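Local coordinates for berberine bridge enzyme-like protein (Arabidopsis thaliana, PDB 5D79), which is an FAD-containing oxidoreductase of the berberine bridge enzyme-like family, involved in adaptation to salt stress, at residues Y195-D200 with G405-M410; K368-Q373 with P460-S465; F417-G422 with Y499-F504. All blocks are in the same frame, centred on the assembly; numbering follows the deposited sequence.

Contact 1. Residues Y195-D200 with G405-M410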
loop_
_atom_site.group_PDB
_atom_site.type_symbol
_atom_site.label_atom_id
_atom_site.label_comp_id
_atom_site.label_asym_id
_atom_site.label_seq_id
_atom_site.Cartn_x
_atom_site.Cartn_y
_atom_site.Cartn_z
ATOM N N TYR A 195 -2.111 -11.961 -11.695
ATOM C CA TYR A 195 -1.342 -12.663 -10.678
ATOM C C TYR A 195 -1.775 -12.367 -9.252
ATOM O O TYR A 195 -1.254 -12.965 -8.320
ATOM C CB TYR A 195 0.138 -12.336 -10.833
ATOM C CG TYR A 195 0.746 -12.949 -12.071
ATOM C CD1 TYR A 195 0.711 -14.326 -12.265
ATOM C CD2 TYR A 195 1.340 -12.157 -13.053
ATOM C CE1 TYR A 195 1.264 -14.909 -13.402
ATOM C CE2 TYR A 195 1.893 -12.730 -14.193
ATOM C CZ TYR A 195 1.851 -14.104 -14.360
ATOM O OH TYR A 195 2.397 -14.692 -15.473
ATOM N N GLY A 196 -2.736 -11.465 -9.074
ATOM C CA GLY A 196 -3.213 -11.122 -7.742
ATOM C C GLY A 196 -2.337 -10.116 -7.020
ATOM O O GLY A 196 -1.636 -9.319 -7.647
ATOM N N LEU A 197 -2.368 -10.149 -5.693
ATOM C CA LEU A 197 -1.638 -9.164 -4.892
ATOM C C LEU A 197 -0.222 -9.663 -4.641
ATOM O O LEU A 197 0.082 -10.831 -4.877
ATOM C CB LEU A 197 -2.352 -8.889 -3.554
ATOM C CG LEU A 197 -3.844 -8.528 -3.576
ATOM C CD1 LEU A 197 -4.393 -8.429 -2.158
ATOM C CD2 LEU A 197 -4.078 -7.233 -4.331
ATOM N N ALA A 198 0.642 -8.781 -4.164
ATOM C CA ALA A 198 1.990 -9.183 -3.771
ATOM C C ALA A 198 1.927 -10.277 -2.704
ATOM O O ALA A 198 2.647 -11.265 -2.777
ATOM C CB ALA A 198 2.788 -7.974 -3.264
ATOM N N ALA A 199 1.036 -10.096 -1.735
ATOM C CA ALA A 199 0.850 -11.053 -0.647
ATOM C C ALA A 199 0.391 -12.415 -1.154
ATOM O O ALA A 199 0.635 -13.443 -0.518
ATOM C CB ALA A 199 -0.150 -10.507 0.365
ATOM N N ASP A 200 -0.275 -12.420 -2.299
ATOM C CA ASP A 200 -0.717 -13.660 -2.918
ATOM C C ASP A 200 0.437 -14.419 -3.543
ATOM O O ASP A 200 0.248 -15.540 -4.021
ATOM C CB ASP A 200 -1.778 -13.380 -3.982
ATOM C CG ASP A 200 -3.038 -12.772 -3.404
ATOM O OD1 ASP A 200 -3.282 -12.922 -2.185
ATOM O OD2 ASP A 200 -3.786 -12.145 -4.170
ATOM N N GLY A 405 -10.727 -11.036 -12.818
ATOM C CA GLY A 405 -9.566 -11.864 -13.098
ATOM C C GLY A 405 -9.145 -12.680 -11.884
ATOM O O GLY A 405 -9.983 -13.267 -11.199
ATOM N N LYS A 406 -7.850 -12.701 -11.589
ATOM C CA LYS A 406 -7.353 -13.505 -10.477
ATOM C C LYS A 406 -7.993 -13.044 -9.170
ATOM O O LYS A 406 -8.163 -13.836 -8.225
ATOM C CB LYS A 406 -5.820 -13.431 -10.392
ATOM C CG LYS A 406 -5.192 -14.438 -9.424
ATOM C CD LYS A 406 -5.001 -15.820 -10.070
ATOM C CE LYS A 406 -4.591 -16.857 -9.031
ATOM N NZ LYS A 406 -3.959 -18.067 -9.624
ATOM N N MET A 407 -8.394 -11.774 -9.133
ATOM C CA MET A 407 -8.948 -11.189 -7.915
ATOM C C MET A 407 -10.325 -11.747 -7.568
ATOM O O MET A 407 -10.700 -11.740 -6.411
ATOM C CB MET A 407 -9.012 -9.662 -8.023
ATOM C CG MET A 407 -7.625 -9.002 -8.060
ATOM S SD MET A 407 -6.626 -9.330 -6.580
ATOM C CE MET A 407 -7.469 -8.324 -5.356
ATOM N N SER A 408 -11.071 -12.247 -8.551
ATOM C CA SER A 408 -12.362 -12.854 -8.241
ATOM C C SER A 408 -12.222 -14.375 -8.286
ATOM O O SER A 408 -13.067 -15.124 -7.776
ATOM C CB SER A 408 -13.451 -12.344 -9.199
ATOM O OG SER A 408 -13.184 -12.684 -10.543
ATOM N N GLU A 409 -11.125 -14.819 -8.886
ATOM C CA GLU A 409 -10.795 -16.232 -8.919
ATOM C C GLU A 409 -10.481 -16.715 -7.511
ATOM O O GLU A 409 -11.020 -17.727 -7.054
ATOM C CB GLU A 409 -9.615 -16.485 -9.852
ATOM C CG GLU A 409 -9.106 -17.897 -9.809
ATOM C CD GLU A 409 -8.286 -18.245 -11.026
ATOM O OE1 GLU A 409 -7.530 -19.240 -10.961
ATOM O OE2 GLU A 409 -8.401 -17.523 -12.045
ATOM N N MET A 410 -9.609 -15.975 -6.827
ATOM C CA MET A 410 -9.259 -16.264 -5.436
ATOM C C MET A 410 -10.439 -16.048 -4.494
ATOM O O MET A 410 -11.220 -15.110 -4.692
ATOM C CB MET A 410 -8.088 -15.396 -4.995
ATOM C CG MET A 410 -6.774 -15.772 -5.638
ATOM S SD MET A 410 -5.459 -14.764 -4.951
ATOM C CE MET A 410 -5.227 -15.523 -3.344
#
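M410 meets the carboxylate of D200 tip to tip. Its SD lies 3.2 Å from D200 OD2, and its methyl CE lies 3.4 Å from D200 OD1. The thioether thus spans both carboxylate oxygens. The M410 chain runs straight as far as SD and turns at the last torsion (chi3 76°). M407 packs on L197. Its CE touches CD2 of L197 at 3.7 Å, and the two side chains cross at about a right angle. M407 bends at both chi2 and chi3, so its end curls toward the loop and its SD also reaches G196 CA, at 4.0 Å. K406 uses only the base of its side chain. Its CG rests 3.9 Å from the backbone N of G196, then the chain bends and carries NZ away to a long salt bridge with E409.

Two parts of the fold meet here. The loop 195-200 belongs to the PCMH-type FAD-binding region, and helix 406-409 follows strand 396-402 of the seven-stranded antiparallel sheet. The side chain of L197 is about 7 Å from the bound FAD.

G196 is the first residue to leave helical angles after helix 192-195, and its phi is positive. A CB at G196 would collide with D200 OD2 and with the preceding carbonyl. D200 OD2 accepts a nearly straight bond (173°) from L197 N, 2.9 Å away. That donor sits above the carboxylate plane, 46° out of it. R420 forms a salt bridge with the same oxygen, which probably helps keep D200 ionised. T415 adds a weak bond to OD1. On the other side, G405 takes the N-cap position, and its O accepts from both S408 N and E409 N. Further out, K406 shares a backbone hydrogen bond with R193, and Y195 OH bonds to D248 O.

Contact 2. Residues K368-Q373 with P460-S465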
loop_
_atom_site.group_PDB
_atom_site.type_symbol
_atom_site.label_atom_id
_atom_site.label_comp_id
_atom_site.label_asym_id
_atom_site.label_seq_id
_atom_site.Cartn_x
_atom_site.Cartn_y
_atom_site.Cartn_z
ATOM N N LYS A 368 -8.770 8.030 1.146
ATOM C CA LYS A 368 -9.806 7.094 1.595
ATOM C C LYS A 368 -10.132 6.190 0.416
ATOM O O LYS A 368 -9.827 6.536 -0.718
ATOM C CB LYS A 368 -11.057 7.836 2.078
ATOM C CG LYS A 368 -10.775 8.943 3.109
ATOM C CD LYS A 368 -12.042 9.716 3.492
ATOM C CE LYS A 368 -12.933 8.945 4.454
ATOM N NZ LYS A 368 -12.461 9.026 5.853
ATOM N N ASP A 369 -10.729 5.028 0.650
ATOM C CA ASP A 369 -11.104 4.220 -0.496
ATOM C C ASP A 369 -12.371 3.388 -0.252
ATOM O O ASP A 369 -12.914 3.365 0.850
ATOM C CB ASP A 369 -9.913 3.352 -0.937
ATOM C CG ASP A 369 -9.812 2.020 -0.204
ATOM O OD1 ASP A 369 -10.115 1.931 1.000
ATOM O OD2 ASP A 369 -9.399 1.041 -0.863
ATOM N N ASP A 370 -12.842 2.757 -1.326
ATOM C CA ASP A 370 -14.092 2.024 -1.365
ATOM C C ASP A 370 -13.999 0.854 -2.339
ATOM O O ASP A 370 -13.124 0.800 -3.212
ATOM C CB ASP A 370 -15.242 2.932 -1.810
ATOM C CG ASP A 370 -15.926 3.627 -0.674
ATOM O OD1 ASP A 370 -16.226 2.968 0.341
ATOM O OD2 ASP A 370 -16.193 4.837 -0.813
ATOM N N PHE A 371 -14.944 -0.061 -2.209
ATOM C CA PHE A 371 -15.108 -1.118 -3.172
ATOM C C PHE A 371 -16.505 -1.005 -3.766
ATOM O O PHE A 371 -17.482 -0.834 -3.040
ATOM C CB PHE A 371 -14.860 -2.482 -2.523
ATOM C CG PHE A 371 -13.430 -2.698 -2.153
ATOM C CD1 PHE A 371 -12.943 -2.245 -0.930
ATOM C CD2 PHE A 371 -12.548 -3.293 -3.049
ATOM C CE1 PHE A 371 -11.602 -2.400 -0.598
ATOM C CE2 PHE A 371 -11.204 -3.459 -2.721
ATOM C CZ PHE A 371 -10.732 -3.006 -1.496
ATOM N N VAL A 372 -16.575 -1.055 -5.092
ATOM C CA VAL A 372 -17.836 -0.989 -5.811
ATOM C C VAL A 372 -18.202 -2.384 -6.270
ATOM O O VAL A 372 -17.388 -3.077 -6.870
ATOM C CB VAL A 372 -17.760 -0.022 -7.019
ATOM C CG1 VAL A 372 -19.022 -0.113 -7.889
ATOM C CG2 VAL A 372 -17.518 1.410 -6.538
ATOM N N GLN A 373 -19.426 -2.798 -5.966
ATOM C CA GLN A 373 -19.871 -4.164 -6.244
ATOM C C GLN A 373 -20.872 -4.222 -7.394
ATOM O O GLN A 373 -21.105 -5.277 -7.978
ATOM C CB GLN A 373 -20.460 -4.783 -4.970
ATOM C CG GLN A 373 -19.450 -4.800 -3.825
ATOM C CD GLN A 373 -19.919 -5.516 -2.589
ATOM O OE1 GLN A 373 -21.047 -5.342 -2.145
ATOM N NE2 GLN A 373 -19.038 -6.320 -2.011
ATOM N N PRO A 460 -24.153 5.543 -0.816
ATOM C CA PRO A 460 -25.169 4.621 -1.330
ATOM C C PRO A 460 -24.734 3.739 -2.496
ATOM O O PRO A 460 -25.502 2.878 -2.880
ATOM C CB PRO A 460 -26.271 5.568 -1.801
ATOM C CG PRO A 460 -25.550 6.781 -2.205
ATOM C CD PRO A 460 -24.480 6.936 -1.173
ATOM N N TYR A 461 -23.545 3.953 -3.049
ATOM C CA TYR A 461 -23.156 3.315 -4.301
ATOM C C TYR A 461 -22.059 2.262 -4.136
ATOM O O TYR A 461 -21.766 1.508 -5.066
ATOM C CB TYR A 461 -22.693 4.376 -5.297
ATOM C CG TYR A 461 -23.632 5.551 -5.452
ATOM C CD1 TYR A 461 -24.914 5.368 -5.948
ATOM C CD2 TYR A 461 -23.227 6.852 -5.127
ATOM C CE1 TYR A 461 -25.781 6.435 -6.105
ATOM C CE2 TYR A 461 -24.096 7.935 -5.285
ATOM C CZ TYR A 461 -25.373 7.710 -5.776
ATOM O OH TYR A 461 -26.263 8.742 -5.951
ATOM N N VAL A 462 -21.450 2.225 -2.957
ATOM C CA VAL A 462 -20.365 1.286 -2.698
ATOM C C VAL A 462 -20.786 0.184 -1.713
ATOM O O VAL A 462 -21.949 0.139 -1.276
ATOM C CB VAL A 462 -19.110 2.016 -2.170
ATOM C CG1 VAL A 462 -18.649 3.060 -3.192
ATOM C CG2 VAL A 462 -19.381 2.654 -0.810
ATOM N N SER A 463 -19.850 -0.717 -1.392
ATOM C CA SER A 463 -20.139 -1.868 -0.533
ATOM C C SER A 463 -20.649 -1.385 0.814
ATOM O O SER A 463 -20.320 -0.279 1.253
ATOM C CB SER A 463 -18.901 -2.757 -0.355
ATOM O OG SER A 463 -17.918 -2.140 0.461
ATOM N N LYS A 464 -21.476 -2.200 1.454
ATOM C CA LYS A 464 -22.057 -1.808 2.724
ATOM C C LYS A 464 -22.188 -3.009 3.631
ATOM O O LYS A 464 -22.255 -4.132 3.153
ATOM C CB LYS A 464 -23.418 -1.156 2.496
ATOM C CG LYS A 464 -24.337 -2.001 1.652
ATOM C CD LYS A 464 -25.598 -1.254 1.273
ATOM C CE LYS A 464 -26.619 -2.189 0.605
ATOM N NZ LYS A 464 -26.102 -2.814 -0.652
ATOM N N SER A 465 -22.217 -2.762 4.935
ATOM C CA SER A 465 -22.395 -3.813 5.941
ATOM C C SER A 465 -21.565 -5.081 5.702
ATOM O O SER A 465 -22.119 -6.148 5.423
ATOM C CB SER A 465 -23.872 -4.190 6.036
ATOM O OG SER A 465 -24.664 -3.049 6.315
HETATM O O HOH W 1 -16.485 0.339 0.266
HETATM O O HOH W 2 -21.371 -1.195 -4.921
HETATM O O HOH W 3 -21.659 -4.883 0.433
#
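Strand 363-372 is an outermost strand of the seven-stranded antiparallel sheet, and the short run 461-463 of the loop after helix 441-458 crosses 370-373 at nearly a right angle (93°). One direct backbone bond joins them. S463 N donates to F371 O at 2.9 Å, almost along the C=O axis (174°). V462 lies across D370. Its CG2 meets D370 OD1 at 3.4 Å, and its CG1 lies 3.7 Å from D370 CB. The same CG1 touches CG2 of V372 at 3.9 Å, so V462 touches both D370 and V372. The D370 carboxylate is gripped from several directions. OD1 takes a bond from water 1 and a salt bridge from R467, and OD2 bonds to Y429 OH. Water 1 also accepts from F371 N and S463 OG, which joins the strand and the loop through a buried polar cluster. S463 OG is further bonded to G468 N. An alanine here in place of D370 would remove the carboxylate, and would probably loosen water 1 and cost R467 and Y429 a partner. At the strand end, the amide of Q373 lies against S463, with CD 3.7 Å from S463 CB. Water 3 links Q373 OE1 to K464 N. Water 2 accepts from Q373 N and donates to Y461 O, each at 2.7 Å.

Contact 3. Residues F417-G422 with Y499-F504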
loop_
_atom_site.group_PDB
_atom_site.type_symbol
_atom_site.label_atom_id
_atom_site.label_comp_id
_atom_site.label_asym_id
_atom_site.label_seq_id
_atom_site.Cartn_x
_atom_site.Cartn_y
_atom_site.Cartn_z
ATOM N N PHE A 417 -6.612 -10.346 3.074
ATOM C CA PHE A 417 -7.294 -9.426 2.161
ATOM C C PHE A 417 -8.613 -10.050 1.673
ATOM O O PHE A 417 -8.612 -11.106 1.027
ATOM C CB PHE A 417 -6.379 -9.074 0.977
ATOM C CG PHE A 417 -6.991 -8.117 0.002
ATOM C CD1 PHE A 417 -7.818 -8.576 -1.018
ATOM C CD2 PHE A 417 -6.738 -6.757 0.100
ATOM C CE1 PHE A 417 -8.392 -7.702 -1.917
ATOM C CE2 PHE A 417 -7.300 -5.871 -0.801
ATOM C CZ PHE A 417 -8.133 -6.347 -1.816
ATOM N N PRO A 418 -9.745 -9.406 1.990
ATOM C CA PRO A 418 -11.038 -10.061 1.789
ATOM C C PRO A 418 -11.759 -9.721 0.484
ATOM O O PRO A 418 -12.741 -10.379 0.140
ATOM C CB PRO A 418 -11.847 -9.532 2.970
ATOM C CG PRO A 418 -11.395 -8.117 3.060
ATOM C CD PRO A 418 -9.893 -8.181 2.797
ATOM N N HIS A 419 -11.297 -8.694 -0.216
ATOM C CA HIS A 419 -12.077 -8.108 -1.303
ATOM C C HIS A 419 -11.829 -8.797 -2.628
ATOM O O HIS A 419 -11.051 -8.325 -3.454
ATOM C CB HIS A 419 -11.762 -6.622 -1.413
ATOM C CG HIS A 419 -11.725 -5.935 -0.092
ATOM N ND1 HIS A 419 -12.864 -5.567 0.585
ATOM C CD2 HIS A 419 -10.688 -5.591 0.702
ATOM C CE1 HIS A 419 -12.530 -5.011 1.732
ATOM N NE2 HIS A 419 -11.215 -5.008 1.824
ATOM N N ARG A 420 -12.509 -9.912 -2.829
ATOM C CA ARG A 420 -12.297 -10.725 -4.013
ATOM C C ARG A 420 -13.564 -10.728 -4.877
ATOM O O ARG A 420 -14.061 -9.663 -5.219
ATOM C CB ARG A 420 -11.867 -12.148 -3.615
ATOM C CG ARG A 420 -10.674 -12.189 -2.641
ATOM C CD ARG A 420 -9.369 -11.614 -3.207
ATOM N NE ARG A 420 -8.250 -11.912 -2.313
ATOM C CZ ARG A 420 -6.958 -11.891 -2.651
ATOM N NH1 ARG A 420 -6.575 -11.578 -3.889
ATOM N NH2 ARG A 420 -6.039 -12.191 -1.742
ATOM N N GLY A 421 -14.074 -11.907 -5.229
ATOM C CA GLY A 421 -15.272 -12.013 -6.041
ATOM C C GLY A 421 -16.417 -11.165 -5.527
ATOM O O GLY A 421 -16.627 -11.042 -4.317
ATOM N N GLY A 422 -17.154 -10.557 -6.451
ATOM C CA GLY A 422 -18.242 -9.663 -6.089
ATOM C C GLY A 422 -17.843 -8.195 -6.078
ATOM O O GLY A 422 -18.690 -7.304 -5.980
ATOM N N TYR A 499 -11.826 -3.494 6.940
ATOM C CA TYR A 499 -10.572 -3.863 6.304
ATOM C C TYR A 499 -10.528 -5.331 5.885
ATOM O O TYR A 499 -9.993 -5.658 4.830
ATOM C CB TYR A 499 -9.413 -3.611 7.257
ATOM C CG TYR A 499 -9.004 -2.183 7.502
ATOM C CD1 TYR A 499 -8.982 -1.241 6.478
ATOM C CD2 TYR A 499 -8.570 -1.787 8.766
ATOM C CE1 TYR A 499 -8.564 0.075 6.724
ATOM C CE2 TYR A 499 -8.147 -0.483 9.013
ATOM C CZ TYR A 499 -8.143 0.438 7.994
ATOM O OH TYR A 499 -7.729 1.715 8.265
ATOM N N PHE A 500 -11.065 -6.217 6.729
ATOM C CA PHE A 500 -10.836 -7.648 6.572
ATOM C C PHE A 500 -12.085 -8.512 6.433
ATOM O O PHE A 500 -11.966 -9.718 6.203
ATOM C CB PHE A 500 -10.023 -8.154 7.753
ATOM C CG PHE A 500 -8.703 -7.471 7.897
ATOM C CD1 PHE A 500 -7.730 -7.623 6.926
ATOM C CD2 PHE A 500 -8.432 -6.683 8.996
ATOM C CE1 PHE A 500 -6.517 -7.007 7.045
ATOM C CE2 PHE A 500 -7.211 -6.064 9.118
ATOM C CZ PHE A 500 -6.252 -6.228 8.137
ATOM N N LYS A 501 -13.260 -7.898 6.580
ATOM C CA LYS A 501 -14.564 -8.576 6.483
ATOM C C LYS A 501 -14.625 -9.890 7.275
ATOM O O LYS A 501 -14.398 -9.886 8.481
ATOM C CB LYS A 501 -14.933 -8.809 5.016
ATOM C CG LYS A 501 -15.062 -7.504 4.233
ATOM C CD LYS A 501 -16.035 -7.635 3.074
ATOM C CE LYS A 501 -16.571 -6.277 2.661
ATOM N NZ LYS A 501 -16.993 -6.268 1.235
ATOM N N ASN A 502 -14.920 -11.006 6.616
ATOM C CA ASN A 502 -15.081 -12.277 7.333
ATOM C C ASN A 502 -13.764 -12.867 7.833
ATOM O O ASN A 502 -13.753 -13.838 8.588
ATOM C CB ASN A 502 -15.799 -13.294 6.448
ATOM C CG ASN A 502 -17.163 -12.808 6.013
ATOM O OD1 ASN A 502 -17.934 -12.311 6.823
ATOM N ND2 ASN A 502 -17.456 -12.920 4.724
ATOM N N ASN A 503 -12.654 -12.268 7.413
ATOM C CA ASN A 503 -11.332 -12.715 7.832
ATOM C C ASN A 503 -10.920 -12.159 9.186
ATOM O O ASN A 503 -9.888 -12.553 9.730
ATOM C CB ASN A 503 -10.283 -12.317 6.793
ATOM C CG ASN A 503 -10.316 -13.189 5.554
ATOM O OD1 ASN A 503 -10.732 -14.359 5.600
ATOM N ND2 ASN A 503 -9.844 -12.638 4.440
ATOM N N PHE A 504 -11.704 -11.230 9.724
ATOM C CA PHE A 504 -11.328 -10.564 10.969
ATOM C C PHE A 504 -11.209 -11.524 12.167
ATOM O O PHE A 504 -10.269 -11.412 12.953
ATOM C CB PHE A 504 -12.322 -9.451 11.302
ATOM C CG PHE A 504 -12.055 -8.774 12.628
ATOM C CD1 PHE A 504 -10.958 -7.924 12.782
ATOM C CD2 PHE A 504 -12.900 -8.980 13.716
ATOM C CE1 PHE A 504 -10.711 -7.296 13.995
ATOM C CE2 PHE A 504 -12.661 -8.361 14.928
ATOM C CZ PHE A 504 -11.561 -7.515 15.071
#
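K501 runs from the end of helix 488-500 along P418 and on to H419. Its CB packs on P418 CB at 3.8 Å. Its CG follows at 3.9 Å from P418 CG. Beyond CG the chain is extended, and NZ ends at the edge of the H419 ring, near its plane, 4.2 Å from H419 ND1. A charged lysine at this place would probably disfavour protonation of the histidine.

P418 is the wedge of the contact. Its ring lies over the last carbonyls of the helix, with CB 3.2 Å from F500 O and CD 3.2 Å from Y499 O. K501 leaves the helix with a positive phi, and N503 N then bonds back to F500 O. P418 CG also covers H419, lying 3.3 Å above the centre of the imidazole. H419 is the centre of an inverse gamma turn. Its NE2 gives a weak bond to Y499 O at 3.3 Å, bent to 132°. A second weak bond runs from NE2 to A469 O. On the far side of P418, the amide ND2 of N503 passes P418 CA and is bound by P416 O and E412 O.

The bond from CA to CB of F417 points away from 499-504. One face of its ring carries H419 CD2, 3.6 Å above the plane and toward the rim. F417 CD1 in turn lies over one face of the R420 guanidinium.

The loop 417-422 lies between helix 406-409 and strand 425-434 in the chain and packs on the C-terminal end of helix 488-500, in the berberine and berberine-like region. M407 of helix 406-409 touches F417 and R420, and F371 of strand 363-372 stacks on the H419 ring.

Overall arrangement
Contact 1 opens at 195-200, after helix 192-195. Contact 2 opens at 368-373, on strand 363-372, before contact 1 closes at 405-410. These two therefore cross. Contact 3 opens at 417-422, once contact 1 has closed, so contacts 1 and 3 are in series. Contact 2 closes at 460-465 and contact 3 at 499-504, so they cross as well. Contact 1 joins the FAD-binding region to helix 406-409. Contact 2 joins the sheet edge to the loop after helix 441-458, and contact 3 brings in the end of helix 488-500. Segment 417-422 touches both other contacts, whereas contacts 1 and 2 stay about 7 Å apart between nearest atoms.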